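Local coordinates for protein molybdopterin biosynthesis enzyme, MoaB (Thermus thermophilus, PDB 2IS8) that probably binds molybdopterin and takes part in the biosynthesis of the molybdenum cofactor, at residues V4-V9 / A38-V43; D64-N69 / T123-L128. All coordinates share one frame; numbering follows the deposited sequence.

Contact 1 of 2, residues V4-V9 / A38-V43. With FMT (formic acid), chain E.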
loop_
_atom_site.group_PDB
_atom_site.type_symbol
_atom_site.label_atom_id
_atom_site.label_comp_id
_atom_site.label_asym_id
_atom_site.label_seq_id
_atom_site.Cartn_x
_atom_site.Cartn_y
_atom_site.Cartn_z
ATOM N N VAL B 4 19.564 -8.604 15.190
ATOM C CA VAL B 4 19.315 -8.410 13.769
ATOM C C VAL B 4 20.100 -9.351 12.873
ATOM O O VAL B 4 21.250 -9.677 13.153
ATOM C CB VAL B 4 19.679 -6.969 13.357
ATOM C CG1 VAL B 4 19.315 -6.713 11.894
ATOM C CG2 VAL B 4 18.970 -5.986 14.260
ATOM N N GLY B 5 19.464 -9.763 11.782
ATOM C CA GLY B 5 20.112 -10.612 10.800
ATOM C C GLY B 5 20.090 -9.867 9.474
ATOM O O GLY B 5 19.060 -9.297 9.103
ATOM N N ILE B 6 21.218 -9.847 8.771
ATOM C CA ILE B 6 21.313 -9.168 7.482
ATOM C C ILE B 6 21.508 -10.226 6.400
ATOM O O ILE B 6 22.508 -10.940 6.388
ATOM C CB ILE B 6 22.500 -8.167 7.462
ATOM C CG1 ILE B 6 22.277 -7.088 8.528
ATOM C CG2 ILE B 6 22.633 -7.524 6.080
ATOM C CD1 ILE B 6 23.458 -6.166 8.731
ATOM N N LEU B 7 20.535 -10.328 5.498
ATOM C CA LEU B 7 20.588 -11.309 4.422
ATOM C C LEU B 7 20.756 -10.643 3.063
ATOM O O LEU B 7 19.845 -9.973 2.579
ATOM C CB LEU B 7 19.306 -12.144 4.415
ATOM C CG LEU B 7 19.227 -13.259 3.369
ATOM C CD1 LEU B 7 20.333 -14.270 3.619
ATOM C CD2 LEU B 7 17.867 -13.928 3.434
ATOM N N THR B 8 21.920 -10.830 2.443
ATOM C CA THR B 8 22.181 -10.245 1.130
ATOM C C THR B 8 21.791 -11.227 0.028
ATOM O O THR B 8 22.433 -12.263 -0.160
ATOM C CB THR B 8 23.660 -9.849 0.982
ATOM O OG1 THR B 8 23.961 -8.819 1.930
ATOM C CG2 THR B 8 23.941 -9.328 -0.427
ATOM N N VAL B 9 20.730 -10.894 -0.700
ATOM C CA VAL B 9 20.191 -11.786 -1.720
ATOM C C VAL B 9 20.771 -11.469 -3.093
ATOM O O VAL B 9 20.673 -10.340 -3.575
ATOM C CB VAL B 9 18.655 -11.698 -1.790
ATOM C CG1 VAL B 9 18.108 -12.712 -2.783
ATOM C CG2 VAL B 9 18.046 -11.909 -0.412
ATOM N N ALA B 38 23.448 -10.080 14.838
ATOM C CA ALA B 38 23.758 -11.427 15.284
ATOM C C ALA B 38 23.924 -12.428 14.148
ATOM O O ALA B 38 24.271 -13.581 14.377
ATOM C CB ALA B 38 22.673 -11.903 16.241
ATOM N N ALA B 39 23.669 -11.993 12.922
ATOM C CA ALA B 39 23.807 -12.888 11.784
ATOM C C ALA B 39 23.948 -12.142 10.479
ATOM O O ALA B 39 23.397 -11.061 10.305
ATOM C CB ALA B 39 22.607 -13.829 11.708
ATOM N N TYR B 40 24.708 -12.738 9.566
ATOM C CA TYR B 40 24.920 -12.186 8.238
ATOM C C TYR B 40 25.184 -13.344 7.284
ATOM O O TYR B 40 26.065 -14.170 7.527
ATOM C CB TYR B 40 26.117 -11.224 8.220
ATOM C CG TYR B 40 26.634 -10.957 6.819
ATOM C CD1 TYR B 40 25.807 -10.399 5.844
ATOM C CD2 TYR B 40 27.929 -11.325 6.450
ATOM C CE1 TYR B 40 26.251 -10.222 4.532
ATOM C CE2 TYR B 40 28.382 -11.151 5.141
ATOM C CZ TYR B 40 27.538 -10.602 4.188
ATOM O OH TYR B 40 27.965 -10.456 2.885
ATOM N N GLU B 41 24.406 -13.414 6.209
ATOM C CA GLU B 41 24.577 -14.465 5.215
ATOM C C GLU B 41 24.293 -13.962 3.807
ATOM O O GLU B 41 23.558 -12.987 3.609
ATOM C CB GLU B 41 23.648 -15.653 5.507
ATOM C CG GLU B 41 24.108 -16.586 6.625
ATOM C CD GLU B 41 23.169 -17.772 6.813
ATOM O OE1 GLU B 41 22.788 -18.392 5.795
ATOM O OE2 GLU B 41 22.814 -18.093 7.970
ATOM N N LEU B 42 24.908 -14.626 2.834
ATOM C CA LEU B 42 24.706 -14.332 1.422
ATOM C C LEU B 42 23.813 -15.467 0.942
ATOM O O LEU B 42 23.947 -16.599 1.407
ATOM C CB LEU B 42 26.027 -14.399 0.657
ATOM C CG LEU B 42 27.093 -13.316 0.841
ATOM C CD1 LEU B 42 28.409 -13.774 0.211
ATOM C CD2 LEU B 42 26.612 -12.031 0.203
ATOM N N VAL B 43 22.897 -15.171 0.030
ATOM C CA VAL B 43 22.021 -16.206 -0.495
ATOM C C VAL B 43 21.749 -15.900 -1.960
ATOM O O VAL B 43 21.655 -14.736 -2.348
ATOM C CB VAL B 43 20.688 -16.261 0.286
ATOM C CG1 VAL B 43 19.846 -15.030 -0.020
ATOM C CG2 VAL B 43 19.935 -17.535 -0.061
HETATM C C FMT E . 31.169 -10.394 2.559
HETATM O O1 FMT E . 30.432 -11.133 1.922
HETATM O O2 FMT E . 31.425 -9.239 2.251
#
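The Tyr40 ring presents its edge to Thr8: OG1 lies near the ring plane, 3.7 Å from Tyr40 CE1. Formate O1, probably from the crystallisation liquor, also lies near that plane, 2.7 Å from Tyr40 OH. The carbonyl O of Ile6 approaches CD1 obliquely, and the ring of His23 stacks on Tyr40. With CG anti to the backbone N (chi1 163°), the ring is carried along its strand toward Thr8. Asp20 ties the polar ends together, its OD2 bonding both Thr8 OG1 and Tyr40 OH; an aromatic with a hydroxyl tip therefore suits this spot. A leucine in place of Tyr40 would probably leave Asp20 without one of its hydroxyl partners and His23 without its stacking ring. Next along this face, Leu42 runs beside Thr8, its CD2 3.8 Å from Thr8 CB.

Leu7, Val9, Glu41 and Val43 point to the other face. Val43 CG1 wedges between Val9 CG2, at 3.6 Å, and Leu7 CD1; branched aliphatics fill this side, against helix 47-60. Glu41 leads its carboxylate away from strand 4-9, where OE2 is hydrogen-bonded to Trp57 NE1 of the same helix. Gly5 has only hydrogen here, opposite the small Ala39.

Backbone bonds join the strands in parallel, their axes 4.6 Å apart and 6° from exact alignment. Ile6 N reaches Ala39 O at 2.9 Å from above the carbonyl plane, while Thr8 N meets Glu41 O almost head-on. This is the first beta-alpha-beta unit, strand 2-9, helix 21-30 and strand 35-43, of the alpha/beta fold shared by the MogA/MoaB family.

Contact 2 of 2, residues D64-N69 / T123-L128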
loop_
_atom_site.group_PDB
_atom_site.type_symbol
_atom_site.label_atom_id
_atom_site.label_comp_id
_atom_site.label_asym_id
_atom_site.label_seq_id
_atom_site.Cartn_x
_atom_site.Cartn_y
_atom_site.Cartn_z
ATOM N N ASP B 64 15.102 -11.040 16.049
ATOM C CA ASP B 64 14.041 -10.056 16.215
ATOM C C ASP B 64 13.757 -9.307 14.919
ATOM O O ASP B 64 12.606 -9.024 14.592
ATOM C CB ASP B 64 14.430 -9.064 17.309
ATOM C CG ASP B 64 14.736 -9.752 18.625
ATOM O OD1 ASP B 64 13.939 -10.628 19.021
ATOM O OD2 ASP B 64 15.760 -9.418 19.262
ATOM N N LEU B 65 14.818 -8.997 14.186
ATOM C CA LEU B 65 14.695 -8.262 12.934
ATOM C C LEU B 65 15.505 -8.914 11.832
ATOM O O LEU B 65 16.651 -9.309 12.044
ATOM C CB LEU B 65 15.191 -6.819 13.117
ATOM C CG LEU B 65 15.242 -5.954 11.851
ATOM C CD1 LEU B 65 13.829 -5.569 11.426
ATOM C CD2 LEU B 65 16.084 -4.706 12.101
ATOM N N ILE B 66 14.905 -9.041 10.656
ATOM C CA ILE B 66 15.634 -9.579 9.519
ATOM C C ILE B 66 15.568 -8.540 8.418
ATOM O O ILE B 66 14.485 -8.167 7.963
ATOM C CB ILE B 66 15.042 -10.894 8.984
ATOM C CG1 ILE B 66 15.193 -11.996 10.031
ATOM C CG2 ILE B 66 15.753 -11.292 7.682
ATOM C CD1 ILE B 66 14.535 -13.316 9.633
ATOM N N LEU B 67 16.737 -8.055 8.022
ATOM C CA LEU B 67 16.844 -7.076 6.961
ATOM C C LEU B 67 17.469 -7.760 5.760
ATOM O O LEU B 67 18.660 -8.074 5.768
ATOM C CB LEU B 67 17.729 -5.903 7.398
ATOM C CG LEU B 67 17.252 -5.092 8.607
ATOM C CD1 LEU B 67 18.294 -4.030 8.966
ATOM C CD2 LEU B 67 15.914 -4.430 8.284
ATOM N N THR B 68 16.660 -8.033 4.746
ATOM C CA THR B 68 17.197 -8.631 3.529
ATOM C C THR B 68 17.496 -7.426 2.652
ATOM O O THR B 68 16.925 -6.350 2.856
ATOM C CB THR B 68 16.169 -9.528 2.781
ATOM O OG1 THR B 68 15.127 -8.717 2.218
ATOM C CG2 THR B 68 15.561 -10.548 3.720
ATOM N N ASN B 69 18.406 -7.580 1.700
ATOM C CA ASN B 69 18.698 -6.496 0.782
ATOM C C ASN B 69 18.896 -7.087 -0.605
ATOM O O ASN B 69 19.551 -8.119 -0.761
ATOM C CB ASN B 69 19.930 -5.683 1.220
ATOM C CG ASN B 69 21.222 -6.487 1.185
ATOM O OD1 ASN B 69 21.649 -7.055 2.196
ATOM N ND2 ASN B 69 21.850 -6.538 0.018
ATOM N N THR B 123 9.288 -12.316 14.611
ATOM C CA THR B 123 10.365 -11.722 13.835
ATOM C C THR B 123 9.818 -10.744 12.803
ATOM O O THR B 123 8.906 -11.072 12.047
ATOM C CB THR B 123 11.186 -12.808 13.099
ATOM O OG1 THR B 123 11.698 -13.745 14.054
ATOM C CG2 THR B 123 12.351 -12.179 12.340
ATOM N N LEU B 124 10.366 -9.532 12.795
ATOM C CA LEU B 124 9.967 -8.520 11.827
ATOM C C LEU B 124 10.937 -8.645 10.666
ATOM O O LEU B 124 12.146 -8.694 10.871
ATOM C CB LEU B 124 10.059 -7.124 12.446
ATOM C CG LEU B 124 9.714 -5.916 11.569
ATOM C CD1 LEU B 124 8.260 -5.970 11.094
ATOM C CD2 LEU B 124 9.961 -4.655 12.377
ATOM N N ILE B 125 10.400 -8.704 9.450
ATOM C CA ILE B 125 11.214 -8.855 8.254
ATOM C C ILE B 125 10.959 -7.719 7.275
ATOM O O ILE B 125 9.807 -7.438 6.931
ATOM C CB ILE B 125 10.909 -10.204 7.548
ATOM C CG1 ILE B 125 11.045 -11.354 8.551
ATOM C CG2 ILE B 125 11.851 -10.406 6.368
ATOM C CD1 ILE B 125 10.701 -12.739 7.983
ATOM N N LEU B 126 12.036 -7.064 6.840
ATOM C CA LEU B 126 11.936 -5.976 5.869
ATOM C C LEU B 126 12.836 -6.242 4.665
ATOM O O LEU B 126 13.991 -6.638 4.833
ATOM C CB LEU B 126 12.362 -4.639 6.496
ATOM C CG LEU B 126 11.357 -3.837 7.334
ATOM C CD1 LEU B 126 10.942 -4.616 8.557
ATOM C CD2 LEU B 126 11.994 -2.506 7.724
ATOM N N ASN B 127 12.305 -6.036 3.462
ATOM C CA ASN B 127 13.089 -6.205 2.231
ATOM C C ASN B 127 13.603 -4.837 1.784
ATOM O O ASN B 127 12.832 -4.011 1.282
ATOM C CB ASN B 127 12.256 -6.760 1.066
ATOM C CG ASN B 127 11.664 -8.129 1.335
ATOM O OD1 ASN B 127 12.276 -8.984 1.984
ATOM N ND2 ASN B 127 10.471 -8.355 0.799
ATOM N N LEU B 128 14.900 -4.605 1.955
ATOM C CA LEU B 128 15.528 -3.357 1.531
ATOM C C LEU B 128 16.063 -3.528 0.106
ATOM O O LEU B 128 16.309 -4.652 -0.342
ATOM C CB LEU B 128 16.708 -3.020 2.447
ATOM C CG LEU B 128 16.435 -2.762 3.930
ATOM C CD1 LEU B 128 17.732 -2.887 4.709
ATOM C CD2 LEU B 128 15.824 -1.381 4.106
HETATM O O HOH W 1 15.518 -7.328 -0.074
#
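Strands 65-69 and 123-128 run parallel, their axes 4.6 Å apart and inclined by 20°, with five backbone hydrogen bonds in a row, from Leu124 N to Asp64 O at one end to Leu128 N to Thr68 O at the other. The middle ones are well aligned: Leu126 N meets Ile66 O at 2.9 Å, nearly in line with the carbonyl, whereas the bonds at the two ends are tilted from their carbonyl planes.

Leu65, Leu67, Leu124, Leu126 and Leu128 fill one face. Leu65 CG stands anti to the backbone N (chi1 175°), which brings CD1 over the neighbouring strand, 4.1 Å from Leu124 CD2 and close to Leu126 CD1. Leu67 lies alongside Leu126 and touches its CB with CD2, while its own CB meets Leu128 CD1 at 4.0 Å. Leucine suits this face because its flexible, forked end can reach between neighbours. On the other face Ile66 lies beside Ile125, CB to CG1 4.0 Å, and its CD1 crosses to Thr123 CG2 at 3.7 Å; beta-branched residues favour the extended backbone here, and Thr123 turns its hydroxyl to Leu63 O.

Toward the C-terminal end the interior becomes polar. Thr68 holds OG1 between its backbone N and carbonyl carbon (chi1 69°), where it accepts a hydrogen bond from a water at 2.7 Å. The same water donates to Leu128 O, bridging the two strand ends within a buried region. Asn69 OD1 is taken up by Thr8 OG1 of the adjoining strand.

The leucine face is covered by helices 93-99 and 146-154, with Ile26 of helix 21-30 reaching Leu67 and Leu128; Ile66, Thr68 and Thr123 pack under helix 47-60. Strand 2-9 flanks 65-69 in the sheet, and the antiparallel strand 117-120 follows beyond 123-128.

From the N terminus, strand 2-9 leads through helix 21-30 to strand 35-43, and contact 1 closes that excursion at one border of the chain's sheet. The chain then passes along helix 47-60 into strand 65-69, on the other flank of strand 2-9. A longer excursion, through helices 80-85 and 93-99 and the short strands 90-91 and 117-120, ends at 123-128, where contact 2 closes. The two closures follow in series, neither nested nor crossed. Strands 2-9 and 65-69 join them directly: Gly5 O meets Leu67 N at 2.8 Å, a probable hydrogen bond. Together the contacts align four parallel strands, linking the outer strand to the buried middle of the fold.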